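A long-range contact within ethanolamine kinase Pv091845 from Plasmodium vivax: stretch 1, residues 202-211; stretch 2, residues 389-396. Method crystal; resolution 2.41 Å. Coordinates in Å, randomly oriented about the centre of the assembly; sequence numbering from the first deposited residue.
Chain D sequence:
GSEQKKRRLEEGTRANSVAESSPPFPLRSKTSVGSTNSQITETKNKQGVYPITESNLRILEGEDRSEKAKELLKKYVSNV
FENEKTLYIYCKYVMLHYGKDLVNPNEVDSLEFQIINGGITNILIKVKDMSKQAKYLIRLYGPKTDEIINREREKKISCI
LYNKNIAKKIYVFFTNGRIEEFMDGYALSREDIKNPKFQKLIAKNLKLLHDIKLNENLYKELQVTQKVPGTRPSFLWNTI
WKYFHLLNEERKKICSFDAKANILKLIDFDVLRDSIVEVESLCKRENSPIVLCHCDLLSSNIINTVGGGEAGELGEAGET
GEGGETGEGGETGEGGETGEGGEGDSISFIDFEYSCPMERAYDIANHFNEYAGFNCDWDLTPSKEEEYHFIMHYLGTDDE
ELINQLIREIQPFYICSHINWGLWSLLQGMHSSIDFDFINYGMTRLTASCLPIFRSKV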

ATOM      1  N   ILE D 202       9.263  22.966 -14.814  1.00 44.15           N
ATOM      2  CA  ILE D 202       8.891  22.960 -13.402  1.00 43.86           C
ATOM      3  C   ILE D 202       9.985  23.602 -12.550  1.00 43.43           C
ATOM      4  O   ILE D 202       9.695  24.407 -11.652  1.00 43.00           O
ATOM      5  N   ALA D 203      11.229  23.216 -12.834  1.00 44.07           N
ATOM      6  CA  ALA D 203      12.434  23.701 -12.134  1.00 44.63           C
ATOM      7  C   ALA D 203      12.621  25.204 -12.304  1.00 45.17           C
ATOM      8  O   ALA D 203      12.884  25.923 -11.320  1.00 45.68           O
ATOM      9  N   LYS D 204      12.447  25.689 -13.543  1.00 45.98           N
ATOM     10  CA  LYS D 204      12.540  27.149 -13.834  1.00 45.80           C
ATOM     11  C   LYS D 204      11.512  27.970 -13.076  1.00 45.39           C
ATOM     12  O   LYS D 204      11.851  29.039 -12.543  1.00 46.06           O
ATOM     13  N   ASN D 205      10.265  27.478 -13.036  1.00 44.44           N
ATOM     14  CA  ASN D 205       9.182  28.121 -12.263  1.00 43.42           C
ATOM     15  C   ASN D 205       9.392  28.027 -10.771  1.00 42.94           C
ATOM     16  O   ASN D 205       9.040  28.926 -10.013  1.00 43.07           O
ATOM     17  N   LEU D 206       9.998  26.926 -10.348  1.00 44.30           N
ATOM     18  CA  LEU D 206      10.295  26.692  -8.926  1.00 45.25           C
ATOM     19  C   LEU D 206      11.401  27.620  -8.448  1.00 46.17           C
ATOM     20  O   LEU D 206      11.367  28.067  -7.317  1.00 47.20           O
ATOM     21  N   LYS D 207      12.382  27.908  -9.315  1.00 48.13           N
ATOM     22  CA  LYS D 207      13.413  28.905  -8.999  1.00 49.20           C
ATOM     23  C   LYS D 207      12.826  30.315  -8.865  1.00 49.26           C
ATOM     24  O   LYS D 207      13.157  31.034  -7.905  1.00 48.88           O
ATOM     25  N   LEU D 208      11.960  30.697  -9.822  1.00 48.91           N
ATOM     26  CA  LEU D 208      11.178  31.921  -9.700  1.00 49.52           C
ATOM     27  C   LEU D 208      10.466  32.074  -8.348  1.00 50.16           C
ATOM     28  O   LEU D 208      10.460  33.150  -7.774  1.00 51.11           O
ATOM     29  N   LEU D 209       9.839  31.000  -7.854  1.00 50.40           N
ATOM     30  CA  LEU D 209       9.259  30.981  -6.533  1.00 49.92           C
ATOM     31  C   LEU D 209      10.333  31.124  -5.463  1.00 50.27           C
ATOM     32  O   LEU D 209      10.195  31.888  -4.506  1.00 50.48           O
ATOM     33  N   HIS D 210      11.421  30.386  -5.629  1.00 51.42           N
ATOM     34  CA  HIS D 210      12.478  30.400  -4.627  1.00 52.17           C
ATOM     35  C   HIS D 210      13.293  31.708  -4.579  1.00 52.65           C
ATOM     36  O   HIS D 210      13.984  31.974  -3.594  1.00 51.96           O
ATOM     37  N   ASP D 211      13.188  32.514  -5.640  1.00 54.27           N
ATOM     38  CA  ASP D 211      13.896  33.799  -5.767  1.00 55.22           C
ATOM     39  C   ASP D 211      13.219  34.933  -5.028  1.00 56.16           C
ATOM     40  O   ASP D 211      13.820  35.971  -4.806  1.00 57.07           O
ATOM     41  N   HIS D 389      19.397  16.580 -14.142  1.00 50.14           N
ATOM     42  CA  HIS D 389      18.692  17.288 -15.174  1.00 49.64           C
ATOM     43  C   HIS D 389      17.739  18.358 -14.629  1.00 49.32           C
ATOM     44  O   HIS D 389      17.608  19.403 -15.221  1.00 50.62           O
ATOM     45  N   PHE D 390      17.078  18.105 -13.505  1.00 48.80           N
ATOM     46  CA  PHE D 390      16.130  19.064 -12.912  1.00 47.49           C
ATOM     47  C   PHE D 390      16.859  20.258 -12.299  1.00 47.90           C
ATOM     48  O   PHE D 390      16.467  21.429 -12.455  1.00 46.94           O
ATOM     49  N   ILE D 391      17.910  19.920 -11.566  1.00 48.82           N
ATOM     50  CA  ILE D 391      18.663  20.877 -10.772  1.00 49.40           C
ATOM     51  C   ILE D 391      19.476  21.809 -11.679  1.00 49.52           C
ATOM     52  O   ILE D 391      19.675  22.971 -11.354  1.00 49.90           O
ATOM     53  N   MET D 392      19.928  21.292 -12.814  1.00 50.08           N
ATOM     54  CA  MET D 392      20.580  22.114 -13.815  1.00 50.48           C
ATOM     55  C   MET D 392      19.654  23.263 -14.260  1.00 49.46           C
ATOM     56  O   MET D 392      20.084  24.430 -14.308  1.00 49.38           O
ATOM     57  N   HIS D 393      18.403  22.931 -14.589  1.00 47.32           N
ATOM     58  CA  HIS D 393      17.444  23.943 -15.014  1.00 45.88           C
ATOM     59  C   HIS D 393      16.829  24.700 -13.849  1.00 44.76           C
ATOM     60  O   HIS D 393      16.191  25.733 -14.031  1.00 44.03           O
ATOM     61  N   TYR D 394      17.045  24.191 -12.643  1.00 44.25           N
ATOM     62  CA  TYR D 394      16.612  24.898 -11.440  1.00 43.22           C
ATOM     63  C   TYR D 394      17.595  26.024 -11.168  1.00 43.80           C
ATOM     64  O   TYR D 394      17.210  27.162 -10.979  1.00 45.05           O
ATOM     65  N   LEU D 395      18.876  25.690 -11.110  1.00 44.84           N
ATOM     66  CA  LEU D 395      19.897  26.664 -10.805  1.00 45.10           C
ATOM     67  C   LEU D 395      20.193  27.606 -11.994  1.00 45.96           C
ATOM     68  O   LEU D 395      20.577  28.736 -11.775  1.00 45.72           O
ATOM     69  N   GLY D 396      20.047  27.115 -13.223  1.00 47.47           N
ATOM     70  CA  GLY D 396      20.305  27.915 -14.408  1.00 50.06           C
ATOM     71  C   GLY D 396      21.766  27.877 -14.791  1.00 52.18           C
ATOM     72  O   GLY D 396      22.334  28.883 -15.223  1.00 52.65           O
TER

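Two helices, one running through Ile 202 and Leu 206 and the other through Phe 390 and Tyr 394, lie against each other in ethanolamine kinase, although any two residues that touch are at least 184 positions apart in sequence. Their axes come within 7.5 Å and run at 44° to one another. A small residue, Ala 203, lies where the backbones are nearest: its CA lies 4.4 Å from the CA of Tyr 394, and its CB points toward the second helix. A lone methyl fits here because backbone lies directly in front of it, with Ala 203 CB 3.2 Å from Phe 390 O and 3.6 Å from Tyr 394 N.

The apolar packing is built around this methyl and two aromatic rings. The CA-to-CB bond of Phe 390 points sideways, but chi1 in t carries the ring to the first helix. There Ala 203 CB sits over the ring face, 3.6 Å from the centroid of Phe 390 and nearly on the ring normal, a CH-pi contact that suits a flat ring beside a small residue. Branched aliphatic residues pack at the ring edge: Ile 202 (m, t) brings CG2 to 3.9 Å from Phe 390 CE1, and Leu 206 (t, p) places CD2 4.0 Å from Phe 390 CZ. Leu 206 also reaches the other ring, its CG lying 4.2 Å from Tyr 394 CE1.

Tyr 394 is the knob of the interface and has the largest area covered by the opposite stretch. Its CA-to-CB bond, too, points sideways; chi1 in t then sends the ring into a hole formed by Ala 203, Leu 206, Lys 207 and His 210. Ala 203 CB packs 3.9 Å from Tyr 394 CB near the base of the knob. Farther along, the aliphatic part of Lys 207 lies over the ring, with CG 3.9 Å from the centroid of Tyr 394. A long methylene chain can cover an aromatic face while its ammonium stays farther off; Lys 207 NZ is 5.1 Å from the Tyr 394 centroid, so any cation-pi attraction is weak at most. The chi1 of Lys 207, -129°, falls between wells.

The direct polar link is at the tip of the knob. The CA-to-CB bond of His 210 points toward the second helix, and with chi1 in m its ND1 hydrogen-bonds to Tyr 394 OH at 2.7 Å. The hydroxyl lies near the imidazole plane, where the nitrogen can engage it, and the two rings meet rim to rim. His 210 NE2 is satisfied elsewhere in the structure, so both ring nitrogens of this buried residue have partners.

At the exposed border, the CA-to-CB bond of Lys 204 points away from the second helix, but its long side chain (m, t, t, m) brings its end nearer. Water 1 accepts a hydrogen bond from Lys 204 NZ at 2.8 Å and makes a weak one with His 393 ND1 at 3.3 Å, bridging two polar side chains suited to a solvent-facing margin.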

ATOM      1  CB  ILE D 202       8.542  21.509 -12.906  1.00 43.56           C
ATOM      2  CG1 ILE D 202       7.292  21.005 -13.635  1.00 44.56           C
ATOM      3  CG2 ILE D 202       8.343  21.479 -11.394  1.00 42.93           C
ATOM      4  CD1 ILE D 202       7.044  19.479 -13.606  1.00 42.76           C
ATOM      5  CB  ALA D 203      13.643  22.964 -12.649  1.00 44.99           C
ATOM      6  CB  LYS D 204      12.389  27.444 -15.321  1.00 46.64           C
ATOM      7  CG  LYS D 204      13.585  27.091 -16.174  1.00 47.53           C
ATOM      8  CD  LYS D 204      13.273  27.539 -17.579  1.00 53.93           C
ATOM      9  CE  LYS D 204      14.184  26.875 -18.597  1.00 57.13           C
ATOM     10  NZ  LYS D 204      15.592  27.357 -18.433  1.00 61.32           N
ATOM     11  CB  ASN D 205       7.818  27.539 -12.637  1.00 43.17           C
ATOM     12  CG  ASN D 205       6.675  28.471 -12.271  1.00 44.28           C
ATOM     13  OD1 ASN D 205       6.733  29.674 -12.510  1.00 48.21           O
ATOM     14  ND2 ASN D 205       5.637  27.921 -11.683  1.00 46.71           N
ATOM     15  CB  LEU D 206      10.617  25.196  -8.644  1.00 44.24           C
ATOM     16  CG  LEU D 206      10.825  24.816  -7.161  1.00 43.12           C
ATOM     17  CD1 LEU D 206       9.525  24.919  -6.355  1.00 41.10           C
ATOM     18  CD2 LEU D 206      11.425  23.439  -7.020  1.00 42.50           C
ATOM     19  CB  LYS D 207      14.518  28.907 -10.051  1.00 50.15           C
ATOM     20  CG  LYS D 207      15.903  28.811  -9.425  1.00 53.43           C
ATOM     21  CD  LYS D 207      16.252  30.113  -8.722  1.00 60.78           C
ATOM     22  CE  LYS D 207      17.359  29.923  -7.731  1.00 62.38           C
ATOM     23  NZ  LYS D 207      18.604  29.648  -8.511  1.00 67.14           N
ATOM     24  CB  LEU D 208      10.154  32.017 -10.833  1.00 50.23           C
ATOM     25  CG  LEU D 208      10.688  32.220 -12.263  1.00 53.22           C
ATOM     26  CD1 LEU D 208       9.584  32.029 -13.360  1.00 55.66           C
ATOM     27  CD2 LEU D 208      11.320  33.606 -12.377  1.00 55.01           C
ATOM     28  CB  LEU D 209       8.423  29.695  -6.346  1.00 50.53           C
ATOM     29  CG  LEU D 209       8.008  29.195  -4.954  1.00 49.37           C
ATOM     30  CD1 LEU D 209       6.998  30.115  -4.337  1.00 48.92           C
ATOM     31  CD2 LEU D 209       7.471  27.789  -5.029  1.00 50.71           C
ATOM     32  CB  HIS D 210      13.352  29.146  -4.766  1.00 51.52           C
ATOM     33  CG  HIS D 210      12.653  27.886  -4.333  1.00 51.61           C
ATOM     34  ND1 HIS D 210      13.234  26.627  -4.424  1.00 50.88           N
ATOM     35  CD2 HIS D 210      11.413  27.696  -3.816  1.00 49.16           C
ATOM     36  CE1 HIS D 210      12.381  25.723  -3.978  1.00 48.80           C
ATOM     37  NE2 HIS D 210      11.270  26.346  -3.607  1.00 48.99           N
ATOM     38  CB  ASP D 211      14.040  34.198  -7.233  1.00 55.20           C
ATOM     39  CG  ASP D 211      15.175  33.455  -7.935  1.00 56.34           C
ATOM     40  OD1 ASP D 211      16.109  32.991  -7.235  1.00 58.98           O
ATOM     41  OD2 ASP D 211      15.140  33.334  -9.184  1.00 56.50           O
ATOM     42  CB  HIS D 389      17.975  16.313 -16.123  1.00 49.51           C
ATOM     43  CG  HIS D 389      17.402  16.975 -17.348  1.00 51.33           C
ATOM     44  ND1 HIS D 389      16.075  17.336 -17.452  1.00 53.24           N
ATOM     45  CD2 HIS D 389      17.989  17.386 -18.503  1.00 52.90           C
ATOM     46  CE1 HIS D 389      15.862  17.914 -18.625  1.00 52.10           C
ATOM     47  NE2 HIS D 389      17.003  17.950 -19.286  1.00 51.11           N
ATOM     48  CB  PHE D 390      15.292  18.358 -11.825  1.00 45.71           C
ATOM     49  CG  PHE D 390      14.225  19.235 -11.171  1.00 42.25           C
ATOM     50  CD1 PHE D 390      12.911  19.243 -11.649  1.00 37.39           C
ATOM     51  CD2 PHE D 390      14.517  20.006 -10.040  1.00 37.39           C
ATOM     52  CE1 PHE D 390      11.931  20.004 -11.024  1.00 34.16           C
ATOM     53  CE2 PHE D 390      13.525  20.791  -9.425  1.00 34.95           C
ATOM     54  CZ  PHE D 390      12.242  20.792  -9.908  1.00 33.09           C
ATOM     55  CB  ILE D 391      19.517  20.158  -9.711  1.00 48.99           C
ATOM     56  CG1 ILE D 391      18.567  19.593  -8.627  1.00 50.69           C
ATOM     57  CG2 ILE D 391      20.557  21.108  -9.102  1.00 49.66           C
ATOM     58  CD1 ILE D 391      19.181  18.687  -7.601  1.00 47.32           C
ATOM     59  CB  MET D 392      21.005  21.262 -15.022  1.00 51.31           C
ATOM     60  CG  MET D 392      21.500  22.094 -16.228  1.00 54.71           C
ATOM     61  SD  MET D 392      21.535  21.063 -17.705  1.00 60.86           S
ATOM     62  CE  MET D 392      23.204  20.359 -17.492  1.00 65.10           C
ATOM     63  CB  HIS D 393      16.372  23.361 -15.923  1.00 46.35           C
ATOM     64  CG  HIS D 393      16.903  22.802 -17.199  1.00 48.33           C
ATOM     65  ND1 HIS D 393      17.321  23.605 -18.243  1.00 49.67           N
ATOM     66  CD2 HIS D 393      17.083  21.523 -17.609  1.00 49.74           C
ATOM     67  CE1 HIS D 393      17.720  22.838 -19.246  1.00 51.84           C
ATOM     68  NE2 HIS D 393      17.588  21.572 -18.888  1.00 51.98           N
ATOM     69  CB  TYR D 394      16.475  23.947 -10.218  1.00 41.15           C
ATOM     70  CG  TYR D 394      16.283  24.647  -8.883  1.00 37.77           C
ATOM     71  CD1 TYR D 394      15.037  25.167  -8.511  1.00 35.72           C
ATOM     72  CD2 TYR D 394      17.343  24.816  -8.008  1.00 34.29           C
ATOM     73  CE1 TYR D 394      14.860  25.810  -7.278  1.00 34.59           C
ATOM     74  CE2 TYR D 394      17.198  25.510  -6.817  1.00 34.88           C
ATOM     75  CZ  TYR D 394      15.938  25.981  -6.444  1.00 37.05           C
ATOM     76  OH  TYR D 394      15.760  26.611  -5.225  1.00 38.47           O
ATOM     77  CB  LEU D 395      21.168  25.958 -10.350  1.00 43.51           C
ATOM     78  CG  LEU D 395      21.146  25.341  -8.965  1.00 41.49           C
ATOM     79  CD1 LEU D 395      22.346  24.492  -8.813  1.00 40.13           C
ATOM     80  CD2 LEU D 395      21.060  26.384  -7.835  1.00 41.80           C
TER
HETATM   81  O   HOH W   1      18.139  26.733 -17.413  1.00 45.49           O